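Local coordinates for FEZ-1 protein (Fluoribacter gormanii, PDB 5WCK), which probably hydrolyses beta-lactam antibiotics as a monomeric subclass B3 metallo-beta-lactamase with two bound zinc ions, at residues Y2-F8 and G21-L25; R34-N40 and T64-S70; S80-K84 and T120-D125; T139-H144 and T155-K159. The protein carries 2 engineered substitutions. One frame throughout, in Å; residues are numbered along the deposited sequence.

Interaction 1. Residues Y2-F8 and G21-L25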
# COMPACT_ATOMS: atom_id res chain seq x y z
N TYR A 2 14.23 3.52 -10.98
CA TYR A 2 13.40 2.44 -10.46
C TYR A 2 13.22 1.39 -11.55
O TYR A 2 12.87 1.72 -12.67
CB TYR A 2 12.04 2.93 -9.93
CG TYR A 2 11.41 1.89 -9.04
CD1 TYR A 2 11.81 1.75 -7.72
CD2 TYR A 2 10.54 0.95 -9.55
CE1 TYR A 2 11.31 0.74 -6.91
CE2 TYR A 2 10.03 -0.07 -8.75
CZ TYR A 2 10.41 -0.18 -7.43
OH TYR A 2 9.97 -1.20 -6.62
N PRO A 3 13.44 0.08 -11.27
CA PRO A 3 13.22 -0.96 -12.27
C PRO A 3 11.75 -1.02 -12.74
O PRO A 3 10.86 -1.16 -11.93
CB PRO A 3 13.63 -2.28 -11.59
CG PRO A 3 13.86 -1.95 -10.13
CD PRO A 3 13.94 -0.45 -10.00
N MET A 4 11.52 -0.92 -14.05
CA MET A 4 10.17 -0.95 -14.60
C MET A 4 9.55 -2.30 -14.25
O MET A 4 10.07 -3.36 -14.62
CB MET A 4 10.17 -0.76 -16.12
CG MET A 4 8.80 -0.90 -16.79
SD MET A 4 7.54 0.35 -16.34
CE MET A 4 6.16 -0.77 -16.15
N PRO A 5 8.41 -2.34 -13.52
CA PRO A 5 7.73 -3.60 -13.29
C PRO A 5 7.24 -4.27 -14.59
O PRO A 5 6.96 -3.58 -15.59
CB PRO A 5 6.50 -3.22 -12.46
CG PRO A 5 6.77 -1.84 -11.92
CD PRO A 5 7.74 -1.19 -12.89
N ASN A 6 7.04 -5.58 -14.50
CA ASN A 6 6.46 -6.37 -15.56
C ASN A 6 4.98 -6.60 -15.27
O ASN A 6 4.57 -6.58 -14.11
CB ASN A 6 7.17 -7.72 -15.67
CG ASN A 6 8.64 -7.53 -15.93
OD1 ASN A 6 9.00 -7.03 -17.00
ND2 ASN A 6 9.48 -7.90 -14.98
N PRO A 7 4.14 -6.84 -16.30
CA PRO A 7 2.75 -7.17 -16.06
C PRO A 7 2.59 -8.46 -15.25
O PRO A 7 3.46 -9.36 -15.24
CB PRO A 7 2.11 -7.31 -17.45
CG PRO A 7 3.26 -7.34 -18.43
CD PRO A 7 4.47 -6.75 -17.74
N PHE A 8 1.46 -8.54 -14.55
CA PHE A 8 1.14 -9.69 -13.75
C PHE A 8 -0.32 -10.02 -13.99
O PHE A 8 -1.13 -9.11 -14.12
CB PHE A 8 1.40 -9.43 -12.26
CG PHE A 8 1.49 -10.69 -11.43
CD1 PHE A 8 2.70 -11.36 -11.29
CD2 PHE A 8 0.37 -11.27 -10.87
CE1 PHE A 8 2.78 -12.54 -10.58
CE2 PHE A 8 0.45 -12.46 -10.17
CZ PHE A 8 1.66 -13.08 -10.00
N GLY A 21 -2.25 -5.41 -9.78
CA GLY A 21 -0.95 -4.82 -9.88
C GLY A 21 -0.00 -5.55 -10.81
O GLY A 21 -0.41 -6.29 -11.72
N THR A 22 1.28 -5.29 -10.59
CA THR A 22 2.38 -5.74 -11.41
C THR A 22 3.13 -6.87 -10.69
O THR A 22 2.72 -7.37 -9.66
CB THR A 22 3.30 -4.56 -11.73
OG1 THR A 22 4.04 -4.26 -10.54
CG2 THR A 22 2.58 -3.33 -12.25
N ASP A 23 4.29 -7.26 -11.23
CA ASP A 23 5.07 -8.28 -10.55
C ASP A 23 5.89 -7.71 -9.38
O ASP A 23 6.67 -8.47 -8.75
CB ASP A 23 5.96 -9.01 -11.55
CG ASP A 23 7.17 -8.23 -12.03
OD1 ASP A 23 7.19 -7.00 -11.87
OD2 ASP A 23 8.12 -8.90 -12.55
N ASP A 24 5.75 -6.41 -9.11
CA ASP A 24 6.48 -5.72 -8.04
C ASP A 24 5.51 -4.76 -7.32
O ASP A 24 5.04 -5.06 -6.21
CB ASP A 24 7.72 -5.00 -8.58
CG ASP A 24 8.36 -4.05 -7.60
OD1 ASP A 24 8.17 -4.25 -6.37
OD2 ASP A 24 9.01 -3.07 -8.06
N LEU A 25 5.22 -3.63 -7.96
CA LEU A 25 4.33 -2.64 -7.38
C LEU A 25 2.91 -3.23 -7.33
O LEU A 25 2.39 -3.69 -8.37
CB LEU A 25 4.38 -1.36 -8.22
CG LEU A 25 5.78 -0.80 -8.44
CD1 LEU A 25 5.75 0.45 -9.32
CD2 LEU A 25 6.48 -0.54 -7.11
O HOH W 1 10.05 -3.44 -10.51
O HOH W 2 -2.68 -7.39 -12.68
O HOH W 3 0.07 -5.90 -14.70

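Interaction 2. Residues R34-N40 and T64-S70. With SO4 (sulfate ion), chain F.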
# COMPACT_ATOMS: atom_id res chain seq x y z
N ARG A 34 -21.80 -0.54 -5.57
CA ARG A 34 -21.87 0.90 -5.77
C ARG A 34 -20.57 1.43 -6.39
O ARG A 34 -20.34 2.66 -6.37
CB ARG A 34 -22.18 1.61 -4.44
CG ARG A 34 -23.44 1.10 -3.74
CD ARG A 34 -24.69 1.28 -4.59
NE ARG A 34 -25.00 2.67 -4.76
CZ ARG A 34 -25.94 3.15 -5.58
NH1 ARG A 34 -26.58 2.34 -6.41
NH2 ARG A 34 -26.25 4.43 -5.53
N GLY A 35 -19.76 0.53 -6.94
CA GLY A 35 -18.53 0.92 -7.63
C GLY A 35 -17.32 0.32 -6.94
O GLY A 35 -17.45 -0.45 -5.97
N ASN A 36 -16.14 0.70 -7.43
CA ASN A 36 -14.90 0.02 -7.03
C ASN A 36 -13.93 0.98 -6.35
O ASN A 36 -13.93 2.20 -6.61
CB ASN A 36 -14.24 -0.60 -8.26
CG ASN A 36 -15.19 -1.50 -9.02
OD1 ASN A 36 -16.11 -2.09 -8.43
ND2 ASN A 36 -14.98 -1.58 -10.32
N ILE A 37 -13.07 0.42 -5.48
CA ILE A 37 -11.99 1.13 -4.83
C ILE A 37 -10.68 0.58 -5.40
O ILE A 37 -10.53 -0.64 -5.49
CB ILE A 37 -11.99 0.93 -3.31
CG1 ILE A 37 -13.34 1.33 -2.69
CG2 ILE A 37 -10.82 1.65 -2.65
CD1 ILE A 37 -13.48 0.97 -1.23
N LEU A 38 -9.79 1.48 -5.81
CA LEU A 38 -8.45 1.13 -6.28
C LEU A 38 -7.42 1.60 -5.26
O LEU A 38 -7.47 2.76 -4.80
CB LEU A 38 -8.21 1.78 -7.64
CG LEU A 38 -6.82 1.57 -8.23
CD1 LEU A 38 -6.55 0.11 -8.54
CD2 LEU A 38 -6.61 2.40 -9.49
N ILE A 39 -6.48 0.70 -4.91
CA ILE A 39 -5.36 1.04 -3.98
C ILE A 39 -4.04 0.92 -4.76
O ILE A 39 -3.81 -0.15 -5.27
CB ILE A 39 -5.35 0.12 -2.73
CG1 ILE A 39 -6.74 -0.03 -2.11
CG2 ILE A 39 -4.36 0.65 -1.72
CD1 ILE A 39 -6.74 -0.71 -0.75
N ASN A 40 -3.31 2.03 -4.82
CA ASN A 40 -1.97 2.22 -5.46
C ASN A 40 -2.09 2.49 -6.97
O ASN A 40 -2.51 1.62 -7.66
CB ASN A 40 -0.93 1.18 -5.06
CG ASN A 40 -0.66 1.18 -3.57
OD1 ASN A 40 -0.53 2.22 -2.97
ND2 ASN A 40 -0.55 0.01 -2.98
N THR A 64 -14.33 3.09 -11.18
CA THR A 64 -13.42 3.39 -10.06
C THR A 64 -13.90 4.67 -9.36
O THR A 64 -13.78 5.79 -9.91
CB THR A 64 -11.97 3.59 -10.54
OG1 THR A 64 -11.57 2.49 -11.35
CG2 THR A 64 -10.99 3.74 -9.40
N LYS A 65 -14.46 4.51 -8.16
CA LYS A 65 -15.06 5.61 -7.41
C LYS A 65 -14.08 6.27 -6.43
O LYS A 65 -14.24 7.47 -6.09
CB LYS A 65 -16.25 5.12 -6.58
CG LYS A 65 -17.38 4.52 -7.39
CD LYS A 65 -18.06 5.51 -8.30
CE LYS A 65 -19.26 4.91 -9.00
NZ LYS A 65 -19.85 5.86 -9.97
N ILE A 66 -13.12 5.49 -5.91
CA ILE A 66 -12.23 5.90 -4.82
C ILE A 66 -10.83 5.40 -5.15
O ILE A 66 -10.68 4.24 -5.55
CB ILE A 66 -12.70 5.36 -3.44
CG1 ILE A 66 -14.10 5.87 -3.07
CG2 ILE A 66 -11.70 5.73 -2.37
CD1 ILE A 66 -14.64 5.29 -1.77
N LEU A 67 -9.84 6.28 -4.97
CA LEU A 67 -8.43 5.97 -5.11
C LEU A 67 -7.74 6.18 -3.77
O LEU A 67 -7.87 7.26 -3.15
CB LEU A 67 -7.80 6.89 -6.16
CG LEU A 67 -6.29 6.73 -6.38
CD1 LEU A 67 -5.90 5.33 -6.84
CD2 LEU A 67 -5.79 7.76 -7.36
N LEU A 68 -7.06 5.12 -3.29
CA LEU A 68 -6.26 5.12 -2.06
C LEU A 68 -4.83 4.73 -2.42
O LEU A 68 -4.59 4.19 -3.51
CB LEU A 68 -6.82 4.10 -1.06
CG LEU A 68 -8.31 4.15 -0.80
CD1 LEU A 68 -8.73 2.98 0.08
CD2 LEU A 68 -8.71 5.48 -0.19
N ILE A 69 -3.91 5.00 -1.49
CA ILE A 69 -2.53 4.62 -1.61
C ILE A 69 -2.04 4.01 -0.29
O ILE A 69 -2.55 4.31 0.81
CB ILE A 69 -1.64 5.79 -2.04
CG1 ILE A 69 -1.73 6.97 -1.07
CG2 ILE A 69 -1.95 6.18 -3.48
CD1 ILE A 69 -0.75 8.10 -1.35
N SER A 70 -0.97 3.21 -0.41
CA SER A 70 -0.25 2.71 0.77
C SER A 70 0.55 3.83 1.44
O SER A 70 0.57 3.95 2.65
CB SER A 70 0.68 1.58 0.40
OG SER A 70 -0.06 0.42 0.03
S SO4 F . -23.89 5.40 -2.69
O1 SO4 F . -22.65 4.65 -2.79
O2 SO4 F . -24.13 6.13 -3.95
O3 SO4 F . -24.97 4.40 -2.45
O4 SO4 F . -23.97 6.34 -1.59

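Interaction 3. Residues S80-K84 and T120-D125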
# COMPACT_ATOMS: atom_id res chain seq x y z
N SER A 80 -1.48 8.78 -9.84
CA SER A 80 -2.77 9.17 -9.26
C SER A 80 -3.46 10.25 -10.11
O SER A 80 -4.66 10.16 -10.34
CB SER A 80 -2.66 9.57 -7.83
OG SER A 80 -2.31 8.43 -7.03
N GLU A 81 -2.70 11.25 -10.57
CA GLU A 81 -3.34 12.33 -11.37
C GLU A 81 -3.98 11.74 -12.63
O GLU A 81 -5.12 12.11 -12.97
CB GLU A 81 -2.36 13.45 -11.68
CG GLU A 81 -3.00 14.59 -12.49
CD GLU A 81 -4.21 15.26 -11.88
OE1 GLU A 81 -4.44 15.15 -10.66
OE2 GLU A 81 -4.94 15.96 -12.65
N LEU A 82 -3.27 10.85 -13.34
CA LEU A 82 -3.81 10.19 -14.53
C LEU A 82 -5.11 9.45 -14.20
O LEU A 82 -6.09 9.52 -14.93
CB LEU A 82 -2.80 9.21 -15.11
CG LEU A 82 -1.58 9.83 -15.78
CD1 LEU A 82 -0.52 8.75 -15.97
CD2 LEU A 82 -1.98 10.45 -17.12
N ILE A 83 -5.12 8.71 -13.09
CA ILE A 83 -6.32 7.95 -12.72
C ILE A 83 -7.48 8.91 -12.46
O ILE A 83 -8.60 8.64 -12.88
CB ILE A 83 -6.04 7.00 -11.54
CG1 ILE A 83 -5.08 5.91 -12.03
CG2 ILE A 83 -7.34 6.43 -10.99
CD1 ILE A 83 -4.73 4.85 -11.04
N LYS A 84 -7.21 10.02 -11.78
CA LYS A 84 -8.24 11.03 -11.48
C LYS A 84 -8.77 11.61 -12.80
O LYS A 84 -9.98 11.77 -12.96
CB LYS A 84 -7.71 12.14 -10.58
CG LYS A 84 -7.35 11.73 -9.15
CD LYS A 84 -7.06 12.91 -8.28
CE LYS A 84 -8.31 13.68 -7.87
NZ LYS A 84 -7.99 15.00 -7.28
N THR A 120 3.65 13.83 -10.53
CA THR A 120 2.62 14.83 -10.86
C THR A 120 1.82 15.21 -9.63
O THR A 120 1.32 14.34 -8.90
CB THR A 120 1.71 14.29 -11.98
OG1 THR A 120 2.54 13.94 -13.08
CG2 THR A 120 0.66 15.30 -12.40
N GLN A 121 1.69 16.52 -9.41
CA GLN A 121 0.85 17.07 -8.35
C GLN A 121 -0.63 16.72 -8.60
O GLN A 121 -1.10 16.60 -9.73
CB GLN A 121 1.05 18.59 -8.27
CG GLN A 121 2.47 18.99 -7.91
CD GLN A 121 2.65 20.48 -7.76
OE1 GLN A 121 1.68 21.23 -7.71
NE2 GLN A 121 3.89 20.91 -7.63
N SER A 122 -1.35 16.49 -7.49
CA SER A 122 -2.77 16.22 -7.55
C SER A 122 -3.40 16.85 -6.31
O SER A 122 -2.70 17.28 -5.39
CB SER A 122 -3.02 14.74 -7.66
OG SER A 122 -2.54 14.13 -6.50
N THR A 123 -4.73 16.93 -6.30
CA THR A 123 -5.44 17.35 -5.12
C THR A 123 -6.03 16.11 -4.44
O THR A 123 -6.35 15.12 -5.08
CB THR A 123 -6.51 18.38 -5.48
OG1 THR A 123 -7.38 17.76 -6.42
CG2 THR A 123 -5.93 19.63 -6.09
N VAL A 124 -6.16 16.24 -3.12
CA VAL A 124 -6.76 15.22 -2.29
C VAL A 124 -8.21 15.61 -2.01
O VAL A 124 -8.50 16.68 -1.48
CB VAL A 124 -5.92 15.03 -1.01
CG1 VAL A 124 -6.62 14.17 0.03
CG2 VAL A 124 -4.54 14.48 -1.35
N ASP A 125 -9.13 14.69 -2.32
CA ASP A 125 -10.57 14.93 -2.15
C ASP A 125 -11.03 14.70 -0.70
O ASP A 125 -11.98 15.35 -0.24
CB ASP A 125 -11.33 14.06 -3.14
CG ASP A 125 -11.00 14.45 -4.57
OD1 ASP A 125 -11.28 15.62 -4.91
OD2 ASP A 125 -10.43 13.63 -5.30
O HOH W 4 -0.04 11.86 -9.47
O HOH W 5 -6.02 16.47 -8.91
O HOH W 6 -10.31 16.55 -7.14

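Interaction 4. Residues T139-H144 and T155-K159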
# COMPACT_ATOMS: atom_id res chain seq x y z
N THR A 139 -18.90 -2.39 1.78
CA THR A 139 -17.54 -2.79 2.09
C THR A 139 -16.88 -1.72 2.96
O THR A 139 -17.03 -0.53 2.69
CB THR A 139 -16.76 -3.08 0.81
OG1 THR A 139 -17.33 -4.26 0.24
CG2 THR A 139 -15.29 -3.29 1.08
N VAL A 140 -16.13 -2.14 4.00
CA VAL A 140 -15.53 -1.22 4.97
C VAL A 140 -14.02 -1.49 5.04
O VAL A 140 -13.62 -2.60 5.49
CB VAL A 140 -16.15 -1.38 6.36
CG1 VAL A 140 -15.49 -0.44 7.37
CG2 VAL A 140 -17.66 -1.18 6.33
N LEU A 141 -13.21 -0.51 4.63
CA LEU A 141 -11.75 -0.54 4.77
C LEU A 141 -11.40 0.37 5.95
O LEU A 141 -12.07 1.39 6.16
CB LEU A 141 -11.05 -0.03 3.50
CG LEU A 141 -10.81 -1.06 2.40
CD1 LEU A 141 -12.10 -1.73 2.00
CD2 LEU A 141 -10.18 -0.40 1.18
N THR A 142 -10.35 0.03 6.69
CA THR A 142 -9.88 0.86 7.78
C THR A 142 -8.44 1.29 7.53
O THR A 142 -7.57 0.45 7.19
CB THR A 142 -9.99 0.17 9.15
OG1 THR A 142 -11.36 -0.17 9.45
CG2 THR A 142 -9.48 1.08 10.25
N ALA A 143 -8.19 2.60 7.67
CA ALA A 143 -6.87 3.20 7.50
C ALA A 143 -6.14 3.19 8.85
O ALA A 143 -6.60 3.81 9.81
CB ALA A 143 -7.00 4.60 6.99
N HIS A 144 -5.02 2.47 8.93
CA HIS A 144 -4.20 2.48 10.12
C HIS A 144 -2.92 3.25 9.84
O HIS A 144 -2.18 2.92 8.92
CB HIS A 144 -3.85 1.07 10.60
CG HIS A 144 -5.04 0.22 10.87
ND1 HIS A 144 -5.59 0.09 12.13
CD2 HIS A 144 -5.80 -0.51 10.03
CE1 HIS A 144 -6.62 -0.75 12.05
NE2 HIS A 144 -6.77 -1.12 10.79
N THR A 155 -1.50 1.40 6.58
CA THR A 155 -1.76 -0.02 6.48
C THR A 155 -3.29 -0.17 6.41
O THR A 155 -4.00 0.24 7.32
CB THR A 155 -1.16 -0.76 7.66
OG1 THR A 155 0.27 -0.73 7.51
CG2 THR A 155 -1.60 -2.21 7.73
N TRP A 156 -3.77 -0.75 5.32
CA TRP A 156 -5.19 -0.87 5.03
C TRP A 156 -5.69 -2.24 5.49
O TRP A 156 -5.06 -3.23 5.17
CB TRP A 156 -5.46 -0.66 3.54
CG TRP A 156 -5.34 0.77 3.07
CD1 TRP A 156 -4.33 1.36 2.38
CD2 TRP A 156 -6.31 1.79 3.32
NE1 TRP A 156 -4.59 2.70 2.19
CE2 TRP A 156 -5.82 2.98 2.74
CE3 TRP A 156 -7.54 1.79 3.96
CZ2 TRP A 156 -6.55 4.17 2.82
CZ3 TRP A 156 -8.27 2.96 4.02
CH2 TRP A 156 -7.76 4.13 3.47
N THR A 157 -6.82 -2.28 6.21
CA THR A 157 -7.39 -3.55 6.62
C THR A 157 -8.85 -3.64 6.20
O THR A 157 -9.56 -2.64 6.07
CB THR A 157 -7.20 -3.80 8.12
OG1 THR A 157 -7.98 -2.83 8.84
CG2 THR A 157 -5.75 -3.77 8.55
N MET A 158 -9.27 -4.89 5.96
CA MET A 158 -10.68 -5.18 5.74
C MET A 158 -10.95 -6.64 6.10
O MET A 158 -10.03 -7.43 6.14
CB MET A 158 -11.12 -4.93 4.29
CG MET A 158 -10.39 -5.79 3.30
SD MET A 158 -10.62 -5.37 1.56
CE MET A 158 -12.40 -5.55 1.42
N LYS A 159 -12.21 -6.94 6.39
CA LYS A 159 -12.64 -8.32 6.67
C LYS A 159 -13.27 -8.90 5.40
O LYS A 159 -14.08 -8.23 4.74
CB LYS A 159 -13.60 -8.34 7.86
CG LYS A 159 -13.69 -9.68 8.59
CD LYS A 159 -14.28 -9.47 9.98
CE LYS A 159 -14.61 -10.74 10.73
NZ LYS A 159 -15.76 -10.54 11.65
O HOH W 7 -14.31 -5.03 6.30

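Interaction 1. Residues Y2-F8 and G21-L25
Asn6 and Asp23 hold these two loops together with three hydrogen bonds. The backbone N of Asn6 drops onto OD1 of Asp23 at 3.0 Å, from well above the carboxylate plane, while Asn6 ND2 reaches OD2 of Asp23 at 3.0 Å on a nearly straight path (169°), the acceptor lying in the amide plane. The third bond returns through the main chain, Asp23 N to Asn6 O. A separate polar link is short: Tyr2 OH gives its proton to the syn lone pair of Asp24 OD2 at 2.5 Å, with phenol ring and carboxylate nearly coplanar. Chi1 of -163° swings the tyrosine ring away from its own N and across to this aspartate, whose OD1 is hydrogen-bonded to ND1 of the zinc ligand His215. Waters add bridges, one joining Pro3 O to Asp24 OD2, another Phe8 O to Gly21 O. The apolar share is Pro5 CG, 3.6 Å from Leu25 CD1. Pro5 CB also comes within 3.3 Å of Thr22 OG1, a hydroxyl that donates to Leu25 O and accepts from Asp24 N in an ST turn. The N-terminal arm thus lies against the loop between strands 17-19 and 28-32, beside helix 47-56, whose Met49 touches Pro7 and Thr22.

Interaction 2. Residues R34-N40 and T64-S70
Leu38 and Leu67 sit side by side on neighbouring parallel strands of a beta-alpha-beta unit, strand 35-39 leading through helix 47-56 to strand 64-68. The middle is tight. Leu38 N donates to Ile66 O (2.9 Å), and Leu38 O accepts from Leu68 N at 2.8 Å. On one face Ile37 CG2 meets Leu68 CD1 at 3.7 Å, with Ile66 alongside Ile37 and pointing the same way; on the other, Leu38 CD2 packs 4.0 Å from Leu67 CD1. Toward the strand starts the fit slackens. A beta bulge shifts the register by one between Asn36 and Ile37, so that Asn36 O receives Lys65 N at 2.8 Å and only weakly Ile66 N. Beyond it the exposed Lys65 lays its CG over Gly35 CA, and Arg34, bent at chi2 and chi3, turns outward to bind a sulfate ion, probably from the crystallisation liquor, through NE and NH2 at the guanidinium edge. At the far end, near the zinc site, two hydrogen bonds join Asn40 and Ser70: Asn40 OD1 accepts from Ser70 N at 2.8 Å, while Asn40 ND2, which also bonds Ala26 O, gives an in-plane N-H to Ser70 OG at 3.1 Å.

Interaction 3. Residues S80-K84 and T120-D125
Lys84 reaches from helix 80-87 to the backbone of the loop ahead of strand 126-128, where its NZ gives a hydrogen bond to Thr123 O at 2.7 Å. The ammonium comes in 39° above the carbonyl plane rather than on a lone pair. Asp125 meets the lysine from the opposite direction in a long salt bridge, NZ to OD2 at 3.4 Å. One turn earlier, Glu81 lays its aliphatic stem over Thr120, CB to CG2 at 3.6 Å, the two side chains crossing at about a right angle. A bend at chi2 (57°) then turns the carboxylate toward Ser122, leaving OE1 3.3 Å from Ser122 CB. Waters form the next layer. One bridges Glu81 N and Thr120 O; a second takes protons from Lys84 NZ and Thr123 N and gives one to Glu81 OE1 at 2.7 Å; a third links NZ to Asp125 OD1. Farther out, Tyr91 N, on strand 90-94, donates to Asp125 OD2, consistent with its positioning the acid, and Glu44 OE1 bonds Thr120 OG1. With one carbonyl, two waters and a carboxylate around it, the lysine ammonium probably has its charge well compensated, and it may also offset that of Glu81 through the shared water.

Interaction 4. Residues T139-H144 and T155-K159
Thr157 O is approached by two groups from the partner strand: Thr142 N bonds it at 2.9 Å, and Leu141 CA makes a CA-H...O contact at 3.3 Å. Thr157 N returns a bond to Thr142 O, making Thr142 and Thr157 a hydrogen-bonded pair of the antiparallel hairpin 139-145/154-162; His144 and Thr155 form the next such pair. Between them the non-hydrogen-bonded pair Ala143 and Trp156 makes a CH-pi contact, with the Ala143 methyl over the six-membered ring, 4.0 Å from its centroid. Indole NE1 is held beyond the hairpin by Ile69 O. The same side carries Leu141, whose CD1 is 3.9 Å from Met158 CE; that methyl also touches Thr139 CG2 at 3.7 Å. The reverse side is more polar. His144, with CG anti to its carbonyl carbon (chi1 -57°), sends its ring back across the partner strand until NE2 lies 2.9 Å from Thr157 OG1, the hydroxyl at the ring edge and in its plane. Thr155 O, which accepts from His144 N, also lies near the ring plane at its edge, closest to CD2. Either partner may donate in the imidazole-hydroxyl bond, so the contact accommodates either neutral tautomer of the histidine, while the in-plane approach probably favours the observed ring orientation.

Following the chain, interaction 1 closes the first loop, bringing the arm ahead of strand 11-14 onto the loop after strand 17-19, beside the zinc site, with both strands in the span between. Interaction 2 comes next and closes the crossover through helix 47-56. Interaction 3 then brings the loop before strand 126-128 back to helix 80-87, and interaction 4 closes the hairpin of the second sheet. All four follow in series; none nests or crosses. Interaction 2 lies between two others: Leu38 and Leu67 pack on Ile83 of interaction 3, while Leu68 meets both Leu141 and Trp156 of interaction 4 and Ile39 meets Leu141, joining the two sheets. Interaction 1 touches none of them.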